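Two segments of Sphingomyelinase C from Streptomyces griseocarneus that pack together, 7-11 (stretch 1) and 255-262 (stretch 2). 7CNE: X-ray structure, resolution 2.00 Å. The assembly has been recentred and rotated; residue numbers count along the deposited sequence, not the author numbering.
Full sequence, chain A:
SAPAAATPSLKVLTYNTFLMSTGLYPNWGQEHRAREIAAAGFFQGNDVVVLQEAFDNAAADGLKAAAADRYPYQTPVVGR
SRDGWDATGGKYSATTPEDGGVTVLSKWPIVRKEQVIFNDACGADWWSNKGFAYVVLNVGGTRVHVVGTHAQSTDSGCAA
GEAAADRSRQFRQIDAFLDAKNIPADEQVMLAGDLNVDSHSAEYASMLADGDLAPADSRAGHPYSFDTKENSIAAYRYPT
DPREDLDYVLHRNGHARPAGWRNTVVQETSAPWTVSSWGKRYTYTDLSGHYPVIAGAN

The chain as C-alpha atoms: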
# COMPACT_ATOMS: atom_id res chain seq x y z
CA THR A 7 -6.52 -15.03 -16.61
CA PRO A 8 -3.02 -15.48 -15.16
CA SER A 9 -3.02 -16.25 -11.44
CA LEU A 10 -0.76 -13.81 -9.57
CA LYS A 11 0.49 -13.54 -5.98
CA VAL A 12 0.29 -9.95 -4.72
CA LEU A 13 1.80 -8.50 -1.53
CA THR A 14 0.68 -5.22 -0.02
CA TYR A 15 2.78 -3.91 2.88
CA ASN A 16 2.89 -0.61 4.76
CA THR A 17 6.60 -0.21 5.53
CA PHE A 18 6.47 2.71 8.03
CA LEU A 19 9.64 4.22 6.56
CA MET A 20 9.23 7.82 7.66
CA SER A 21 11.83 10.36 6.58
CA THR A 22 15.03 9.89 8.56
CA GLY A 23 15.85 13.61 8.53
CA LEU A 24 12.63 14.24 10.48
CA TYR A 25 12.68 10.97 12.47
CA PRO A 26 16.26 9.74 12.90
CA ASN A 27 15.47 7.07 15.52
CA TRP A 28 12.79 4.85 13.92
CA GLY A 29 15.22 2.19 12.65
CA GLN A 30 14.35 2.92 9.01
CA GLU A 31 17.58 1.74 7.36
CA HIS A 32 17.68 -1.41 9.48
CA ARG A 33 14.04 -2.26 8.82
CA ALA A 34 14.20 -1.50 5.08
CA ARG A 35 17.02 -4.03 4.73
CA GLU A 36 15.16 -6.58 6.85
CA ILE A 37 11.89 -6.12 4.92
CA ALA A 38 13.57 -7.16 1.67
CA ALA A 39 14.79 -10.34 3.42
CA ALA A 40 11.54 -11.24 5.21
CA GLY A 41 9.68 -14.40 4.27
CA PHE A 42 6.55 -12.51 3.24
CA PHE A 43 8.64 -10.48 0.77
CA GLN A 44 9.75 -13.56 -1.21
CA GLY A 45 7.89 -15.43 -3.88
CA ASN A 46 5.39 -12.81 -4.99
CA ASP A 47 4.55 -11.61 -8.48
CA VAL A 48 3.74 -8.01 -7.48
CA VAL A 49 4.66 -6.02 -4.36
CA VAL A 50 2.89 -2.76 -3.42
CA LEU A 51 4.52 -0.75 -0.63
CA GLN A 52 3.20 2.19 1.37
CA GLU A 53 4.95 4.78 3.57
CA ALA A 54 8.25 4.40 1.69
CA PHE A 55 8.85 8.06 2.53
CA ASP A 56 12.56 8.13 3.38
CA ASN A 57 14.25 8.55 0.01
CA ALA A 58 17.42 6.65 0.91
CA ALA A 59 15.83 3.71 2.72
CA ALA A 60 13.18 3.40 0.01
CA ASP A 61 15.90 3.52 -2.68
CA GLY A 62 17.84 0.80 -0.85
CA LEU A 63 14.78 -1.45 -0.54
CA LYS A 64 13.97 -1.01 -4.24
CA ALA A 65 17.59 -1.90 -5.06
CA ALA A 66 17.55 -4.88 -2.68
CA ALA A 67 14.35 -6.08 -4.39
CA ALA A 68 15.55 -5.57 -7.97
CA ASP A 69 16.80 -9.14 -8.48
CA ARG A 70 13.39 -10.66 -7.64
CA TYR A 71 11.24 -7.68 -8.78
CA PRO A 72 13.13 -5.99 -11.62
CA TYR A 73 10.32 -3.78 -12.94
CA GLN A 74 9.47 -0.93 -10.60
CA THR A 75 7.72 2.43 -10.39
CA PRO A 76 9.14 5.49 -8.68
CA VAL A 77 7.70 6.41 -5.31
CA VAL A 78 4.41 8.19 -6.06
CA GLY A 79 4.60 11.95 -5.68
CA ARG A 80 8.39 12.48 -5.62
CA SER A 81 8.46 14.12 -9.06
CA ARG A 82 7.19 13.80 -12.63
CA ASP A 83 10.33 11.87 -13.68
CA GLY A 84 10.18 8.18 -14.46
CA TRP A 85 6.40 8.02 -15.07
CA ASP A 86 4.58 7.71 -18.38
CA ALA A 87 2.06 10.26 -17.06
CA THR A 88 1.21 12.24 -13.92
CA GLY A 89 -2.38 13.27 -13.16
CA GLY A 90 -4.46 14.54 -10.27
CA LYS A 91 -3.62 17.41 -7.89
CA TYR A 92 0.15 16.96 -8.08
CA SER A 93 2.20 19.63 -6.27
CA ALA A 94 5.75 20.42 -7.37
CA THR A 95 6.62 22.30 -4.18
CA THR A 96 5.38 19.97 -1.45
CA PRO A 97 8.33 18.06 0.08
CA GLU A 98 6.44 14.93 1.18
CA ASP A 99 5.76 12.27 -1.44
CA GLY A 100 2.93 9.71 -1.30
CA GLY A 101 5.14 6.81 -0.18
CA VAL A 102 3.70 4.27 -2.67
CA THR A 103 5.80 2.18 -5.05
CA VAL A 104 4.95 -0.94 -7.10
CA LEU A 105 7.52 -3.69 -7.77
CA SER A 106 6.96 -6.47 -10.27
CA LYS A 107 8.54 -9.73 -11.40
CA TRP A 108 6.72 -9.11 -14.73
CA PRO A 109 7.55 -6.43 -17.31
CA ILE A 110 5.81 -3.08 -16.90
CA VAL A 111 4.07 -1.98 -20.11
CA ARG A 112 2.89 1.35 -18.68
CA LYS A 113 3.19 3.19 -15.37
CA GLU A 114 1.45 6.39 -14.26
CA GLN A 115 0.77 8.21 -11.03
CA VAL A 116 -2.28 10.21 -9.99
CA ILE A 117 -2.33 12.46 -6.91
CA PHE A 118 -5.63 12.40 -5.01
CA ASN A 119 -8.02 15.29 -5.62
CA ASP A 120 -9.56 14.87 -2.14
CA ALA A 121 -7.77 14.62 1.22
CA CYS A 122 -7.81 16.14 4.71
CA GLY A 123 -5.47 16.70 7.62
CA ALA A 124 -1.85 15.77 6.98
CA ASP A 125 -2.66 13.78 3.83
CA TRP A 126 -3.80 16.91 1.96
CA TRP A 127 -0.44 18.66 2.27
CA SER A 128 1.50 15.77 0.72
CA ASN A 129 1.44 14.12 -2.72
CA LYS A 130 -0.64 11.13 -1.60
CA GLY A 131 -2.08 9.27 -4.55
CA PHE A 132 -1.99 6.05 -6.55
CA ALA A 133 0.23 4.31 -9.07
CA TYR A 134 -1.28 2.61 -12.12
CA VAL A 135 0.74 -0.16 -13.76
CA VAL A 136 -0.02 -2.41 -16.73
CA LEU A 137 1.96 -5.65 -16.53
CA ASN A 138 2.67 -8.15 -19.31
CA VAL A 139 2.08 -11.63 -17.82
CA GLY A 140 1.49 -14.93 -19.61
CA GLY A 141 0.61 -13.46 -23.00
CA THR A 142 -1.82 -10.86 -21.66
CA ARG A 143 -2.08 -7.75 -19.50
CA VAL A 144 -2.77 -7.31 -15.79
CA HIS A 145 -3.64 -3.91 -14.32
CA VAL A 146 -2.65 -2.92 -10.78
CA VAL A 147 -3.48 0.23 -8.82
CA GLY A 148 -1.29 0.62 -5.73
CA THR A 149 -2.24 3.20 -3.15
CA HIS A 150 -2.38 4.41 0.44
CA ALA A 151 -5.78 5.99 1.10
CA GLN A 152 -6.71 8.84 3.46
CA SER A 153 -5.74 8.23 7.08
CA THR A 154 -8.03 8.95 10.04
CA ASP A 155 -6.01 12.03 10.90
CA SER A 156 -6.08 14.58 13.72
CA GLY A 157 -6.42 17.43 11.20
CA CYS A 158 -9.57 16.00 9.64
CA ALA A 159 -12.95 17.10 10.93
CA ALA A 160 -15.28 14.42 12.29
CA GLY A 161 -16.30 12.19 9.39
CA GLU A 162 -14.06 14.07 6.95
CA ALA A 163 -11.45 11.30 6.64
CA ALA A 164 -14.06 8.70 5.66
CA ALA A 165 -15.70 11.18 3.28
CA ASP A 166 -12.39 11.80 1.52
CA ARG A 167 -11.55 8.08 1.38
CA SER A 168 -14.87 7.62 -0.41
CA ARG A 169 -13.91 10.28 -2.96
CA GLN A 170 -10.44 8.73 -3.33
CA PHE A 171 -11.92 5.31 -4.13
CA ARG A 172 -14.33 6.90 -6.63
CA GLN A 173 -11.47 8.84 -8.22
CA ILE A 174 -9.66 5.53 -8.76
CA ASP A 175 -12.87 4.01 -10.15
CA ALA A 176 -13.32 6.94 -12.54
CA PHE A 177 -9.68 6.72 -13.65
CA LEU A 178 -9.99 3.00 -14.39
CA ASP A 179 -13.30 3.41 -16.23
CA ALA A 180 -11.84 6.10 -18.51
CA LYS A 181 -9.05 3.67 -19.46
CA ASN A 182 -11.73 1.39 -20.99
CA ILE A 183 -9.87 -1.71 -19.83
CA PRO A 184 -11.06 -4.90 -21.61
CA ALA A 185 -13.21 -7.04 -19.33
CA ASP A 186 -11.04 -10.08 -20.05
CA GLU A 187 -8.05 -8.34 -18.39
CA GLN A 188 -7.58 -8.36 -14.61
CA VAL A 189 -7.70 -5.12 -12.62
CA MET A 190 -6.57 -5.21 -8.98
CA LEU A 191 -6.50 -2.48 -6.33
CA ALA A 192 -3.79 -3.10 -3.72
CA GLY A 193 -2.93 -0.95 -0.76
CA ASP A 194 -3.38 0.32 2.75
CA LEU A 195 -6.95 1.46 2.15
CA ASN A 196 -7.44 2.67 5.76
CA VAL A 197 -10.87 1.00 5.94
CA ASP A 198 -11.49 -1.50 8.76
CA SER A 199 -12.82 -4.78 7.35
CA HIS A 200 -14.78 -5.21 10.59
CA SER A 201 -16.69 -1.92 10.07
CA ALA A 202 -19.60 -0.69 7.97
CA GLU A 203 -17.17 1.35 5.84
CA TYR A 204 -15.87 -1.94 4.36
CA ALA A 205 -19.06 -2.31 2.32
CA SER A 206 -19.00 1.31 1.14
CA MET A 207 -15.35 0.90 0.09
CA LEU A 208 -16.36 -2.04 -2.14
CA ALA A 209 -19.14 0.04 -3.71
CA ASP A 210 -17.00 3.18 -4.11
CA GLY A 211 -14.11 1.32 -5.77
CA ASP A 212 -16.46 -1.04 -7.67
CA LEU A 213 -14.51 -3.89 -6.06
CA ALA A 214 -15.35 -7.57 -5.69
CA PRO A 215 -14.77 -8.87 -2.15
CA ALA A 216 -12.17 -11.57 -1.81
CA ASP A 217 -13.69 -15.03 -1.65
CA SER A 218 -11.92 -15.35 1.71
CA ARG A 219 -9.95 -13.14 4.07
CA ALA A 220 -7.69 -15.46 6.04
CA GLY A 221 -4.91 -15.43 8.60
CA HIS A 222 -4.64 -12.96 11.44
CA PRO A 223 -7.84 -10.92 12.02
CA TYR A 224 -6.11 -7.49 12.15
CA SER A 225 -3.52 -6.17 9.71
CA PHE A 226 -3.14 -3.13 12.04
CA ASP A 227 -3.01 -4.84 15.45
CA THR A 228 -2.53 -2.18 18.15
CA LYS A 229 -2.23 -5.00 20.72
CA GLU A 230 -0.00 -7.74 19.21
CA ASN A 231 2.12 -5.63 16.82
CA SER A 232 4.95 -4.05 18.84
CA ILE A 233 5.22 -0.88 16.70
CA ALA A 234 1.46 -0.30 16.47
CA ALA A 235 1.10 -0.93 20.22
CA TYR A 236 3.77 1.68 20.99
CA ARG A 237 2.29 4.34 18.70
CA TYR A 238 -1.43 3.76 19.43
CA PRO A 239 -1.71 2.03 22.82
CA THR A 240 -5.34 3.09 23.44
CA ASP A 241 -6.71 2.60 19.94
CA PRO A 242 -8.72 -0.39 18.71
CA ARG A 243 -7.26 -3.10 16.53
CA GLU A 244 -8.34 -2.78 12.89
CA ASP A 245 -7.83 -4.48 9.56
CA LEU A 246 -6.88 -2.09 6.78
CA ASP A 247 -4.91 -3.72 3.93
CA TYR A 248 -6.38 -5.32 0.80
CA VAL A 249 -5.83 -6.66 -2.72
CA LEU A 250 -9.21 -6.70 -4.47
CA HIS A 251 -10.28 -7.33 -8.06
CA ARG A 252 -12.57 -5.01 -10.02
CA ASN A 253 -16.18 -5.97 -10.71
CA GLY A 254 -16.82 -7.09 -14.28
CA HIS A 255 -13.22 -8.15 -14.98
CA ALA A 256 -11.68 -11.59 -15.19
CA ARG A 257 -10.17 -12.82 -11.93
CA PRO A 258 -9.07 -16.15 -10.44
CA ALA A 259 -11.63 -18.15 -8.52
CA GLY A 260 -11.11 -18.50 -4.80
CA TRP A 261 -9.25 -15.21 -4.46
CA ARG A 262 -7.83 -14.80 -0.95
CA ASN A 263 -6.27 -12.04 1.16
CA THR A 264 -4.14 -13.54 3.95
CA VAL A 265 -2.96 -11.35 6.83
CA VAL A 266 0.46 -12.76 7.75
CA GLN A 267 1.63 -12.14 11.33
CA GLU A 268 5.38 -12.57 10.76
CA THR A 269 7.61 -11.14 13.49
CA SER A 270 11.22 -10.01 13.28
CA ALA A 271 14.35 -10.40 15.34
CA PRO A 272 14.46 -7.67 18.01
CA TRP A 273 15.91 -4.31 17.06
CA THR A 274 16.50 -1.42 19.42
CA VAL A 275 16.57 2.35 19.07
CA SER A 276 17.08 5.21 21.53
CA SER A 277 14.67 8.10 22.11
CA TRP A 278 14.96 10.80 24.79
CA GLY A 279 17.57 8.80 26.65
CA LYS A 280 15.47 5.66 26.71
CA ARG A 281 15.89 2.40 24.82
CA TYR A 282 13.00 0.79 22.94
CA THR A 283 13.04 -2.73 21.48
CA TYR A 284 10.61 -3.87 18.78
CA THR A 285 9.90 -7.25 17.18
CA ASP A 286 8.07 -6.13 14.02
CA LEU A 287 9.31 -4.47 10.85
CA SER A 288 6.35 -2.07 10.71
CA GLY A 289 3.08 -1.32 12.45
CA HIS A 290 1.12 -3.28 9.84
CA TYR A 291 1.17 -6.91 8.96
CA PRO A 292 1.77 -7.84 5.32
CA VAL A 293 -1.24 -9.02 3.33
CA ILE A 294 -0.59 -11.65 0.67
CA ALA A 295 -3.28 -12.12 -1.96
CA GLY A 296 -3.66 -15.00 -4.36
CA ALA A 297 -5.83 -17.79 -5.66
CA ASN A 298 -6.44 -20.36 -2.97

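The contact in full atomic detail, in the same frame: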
# COMPACT_ATOMS: atom_id res chain seq x y z
N THR A 7 -6.58 -15.64 -17.94
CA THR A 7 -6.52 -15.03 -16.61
C THR A 7 -5.37 -15.55 -15.75
O THR A 7 -5.56 -16.45 -14.92
CB THR A 7 -7.83 -15.25 -15.84
OG1 THR A 7 -8.94 -15.05 -16.72
CG2 THR A 7 -7.93 -14.28 -14.65
N PRO A 8 -4.18 -14.97 -15.91
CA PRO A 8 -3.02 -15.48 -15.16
C PRO A 8 -3.15 -15.22 -13.67
O PRO A 8 -3.54 -14.14 -13.22
CB PRO A 8 -1.84 -14.71 -15.78
CG PRO A 8 -2.47 -13.48 -16.39
CD PRO A 8 -3.82 -13.93 -16.88
N SER A 9 -2.81 -16.24 -12.89
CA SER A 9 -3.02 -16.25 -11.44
C SER A 9 -1.77 -15.70 -10.76
O SER A 9 -0.71 -16.34 -10.78
CB SER A 9 -3.33 -17.67 -10.98
OG SER A 9 -3.66 -17.69 -9.61
N LEU A 10 -1.89 -14.53 -10.14
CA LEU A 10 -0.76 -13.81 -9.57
C LEU A 10 -0.83 -13.75 -8.05
O LEU A 10 -1.92 -13.72 -7.46
CB LEU A 10 -0.68 -12.37 -10.11
CG LEU A 10 -0.37 -12.11 -11.59
CD1 LEU A 10 -0.01 -10.63 -11.79
CD2 LEU A 10 0.77 -12.99 -12.07
N LYS A 11 0.34 -13.72 -7.42
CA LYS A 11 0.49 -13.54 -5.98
C LYS A 11 0.87 -12.10 -5.71
O LYS A 11 1.89 -11.63 -6.22
CB LYS A 11 1.57 -14.48 -5.45
CG LYS A 11 1.38 -14.99 -4.04
CD LYS A 11 1.95 -16.40 -3.95
CE LYS A 11 1.56 -17.07 -2.66
NZ LYS A 11 2.72 -17.22 -1.72
N HIS A 255 -14.46 -7.76 -14.33
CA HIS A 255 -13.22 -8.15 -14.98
C HIS A 255 -12.87 -9.57 -14.60
O HIS A 255 -13.27 -10.06 -13.54
CB HIS A 255 -12.08 -7.18 -14.63
CG HIS A 255 -12.21 -5.86 -15.31
ND1 HIS A 255 -11.57 -5.56 -16.49
CD2 HIS A 255 -12.97 -4.77 -15.00
CE1 HIS A 255 -11.89 -4.34 -16.87
NE2 HIS A 255 -12.74 -3.84 -15.98
N ALA A 256 -12.15 -10.24 -15.49
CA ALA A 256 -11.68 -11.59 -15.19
C ALA A 256 -10.84 -11.57 -13.91
O ALA A 256 -10.15 -10.60 -13.60
CB ALA A 256 -10.87 -12.14 -16.36
N ARG A 257 -10.93 -12.66 -13.16
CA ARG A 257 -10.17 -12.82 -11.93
C ARG A 257 -10.11 -14.30 -11.60
O ARG A 257 -10.96 -15.07 -12.07
CB ARG A 257 -10.82 -12.04 -10.77
CG ARG A 257 -12.17 -12.60 -10.30
CD ARG A 257 -12.63 -11.86 -9.03
NE ARG A 257 -13.85 -12.41 -8.46
CZ ARG A 257 -15.07 -11.98 -8.76
NH1 ARG A 257 -15.23 -10.99 -9.64
NH2 ARG A 257 -16.14 -12.53 -8.18
N PRO A 258 -9.10 -14.74 -10.85
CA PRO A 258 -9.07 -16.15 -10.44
C PRO A 258 -10.18 -16.47 -9.44
O PRO A 258 -10.59 -15.64 -8.62
CB PRO A 258 -7.69 -16.30 -9.79
CG PRO A 258 -6.88 -15.13 -10.30
CD PRO A 258 -7.88 -14.02 -10.45
N ALA A 259 -10.68 -17.70 -9.52
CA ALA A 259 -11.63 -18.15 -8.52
C ALA A 259 -10.92 -18.38 -7.19
O ALA A 259 -9.71 -18.65 -7.14
CB ALA A 259 -12.33 -19.43 -8.98
N GLY A 260 -11.68 -18.26 -6.11
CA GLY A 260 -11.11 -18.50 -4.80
C GLY A 260 -10.03 -17.51 -4.43
O GLY A 260 -9.01 -17.90 -3.84
N TRP A 261 -10.23 -16.24 -4.77
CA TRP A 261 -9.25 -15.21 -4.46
C TRP A 261 -9.22 -14.95 -2.96
O TRP A 261 -10.26 -14.74 -2.33
CB TRP A 261 -9.60 -13.93 -5.21
CG TRP A 261 -8.61 -12.84 -5.06
CD1 TRP A 261 -8.74 -11.70 -4.31
CD2 TRP A 261 -7.32 -12.76 -5.68
NE1 TRP A 261 -7.61 -10.92 -4.43
CE2 TRP A 261 -6.72 -11.55 -5.27
CE3 TRP A 261 -6.61 -13.61 -6.55
CZ2 TRP A 261 -5.46 -11.17 -5.69
CZ3 TRP A 261 -5.36 -13.23 -6.97
CH2 TRP A 261 -4.79 -12.02 -6.54
N ARG A 262 -8.02 -14.95 -2.39
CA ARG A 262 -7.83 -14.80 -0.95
C ARG A 262 -6.94 -13.60 -0.64
O ARG A 262 -6.05 -13.25 -1.41
CB ARG A 262 -7.21 -16.10 -0.38
CG ARG A 262 -6.83 -16.05 1.11
CD ARG A 262 -6.47 -17.45 1.62
NE ARG A 262 -7.66 -18.30 1.71
CZ ARG A 262 -7.70 -19.48 2.33
NH1 ARG A 262 -6.61 -19.98 2.91
NH2 ARG A 262 -8.84 -20.16 2.36

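Segments far apart in sequence can pack without direct hydrogen bonds, and the contact between residues 7-11 and 255-262 of sphingomyelinase C is a compact example. Stretch 1 has phi and psi values that are mostly extended, yet from P8 to K11 it belongs to no regular strand. Stretch 2 is loop until W261 and R262, which begin a strand that continues later in the chain. The two run in the same general direction, T7 lying near R257 (CA to CA 6.3 Å) and S9 near P258 (CA to CA 6.1 Å). Despite this proximity, no hydrogen bond links them, so the backbones are neighbours rather than partners in a sheet. The contact buries 243 Å², both sides summed.

T7 supplies the largest share. Its CA-to-CB bond points toward stretch 2, with chi1 in the m well: OG1 lies 3.5 Å from CB of A256, and CG2, itself 4.0 Å from that CB, lies 3.7 Å from N of R257 and 4.2 Å from CD of P258. The methyl packs against backbone and proline ring. R257 points its own CA-to-CB bond away and meets T7 through its main chain.

P258 also receives S9, whose OG approaches CG of the ring at 4.2 Å; a proline carbon offers the hydroxyl no acceptor, and the contact is one of packing.

The buried W261 starts sideways, but its indole end comes nearer. There CH2 sits 3.5 Å from O of L10, the carbonyl lying at the ring edge, near its plane. Aromatic edge hydrogens carry slight positive charge, making this a reasonable place for a carbonyl oxygen. The L10 side chain starts sideways and its end leads away, so the backbone meets the indole. The general lesson is that segments can pack closely without a hydrogen bond between them.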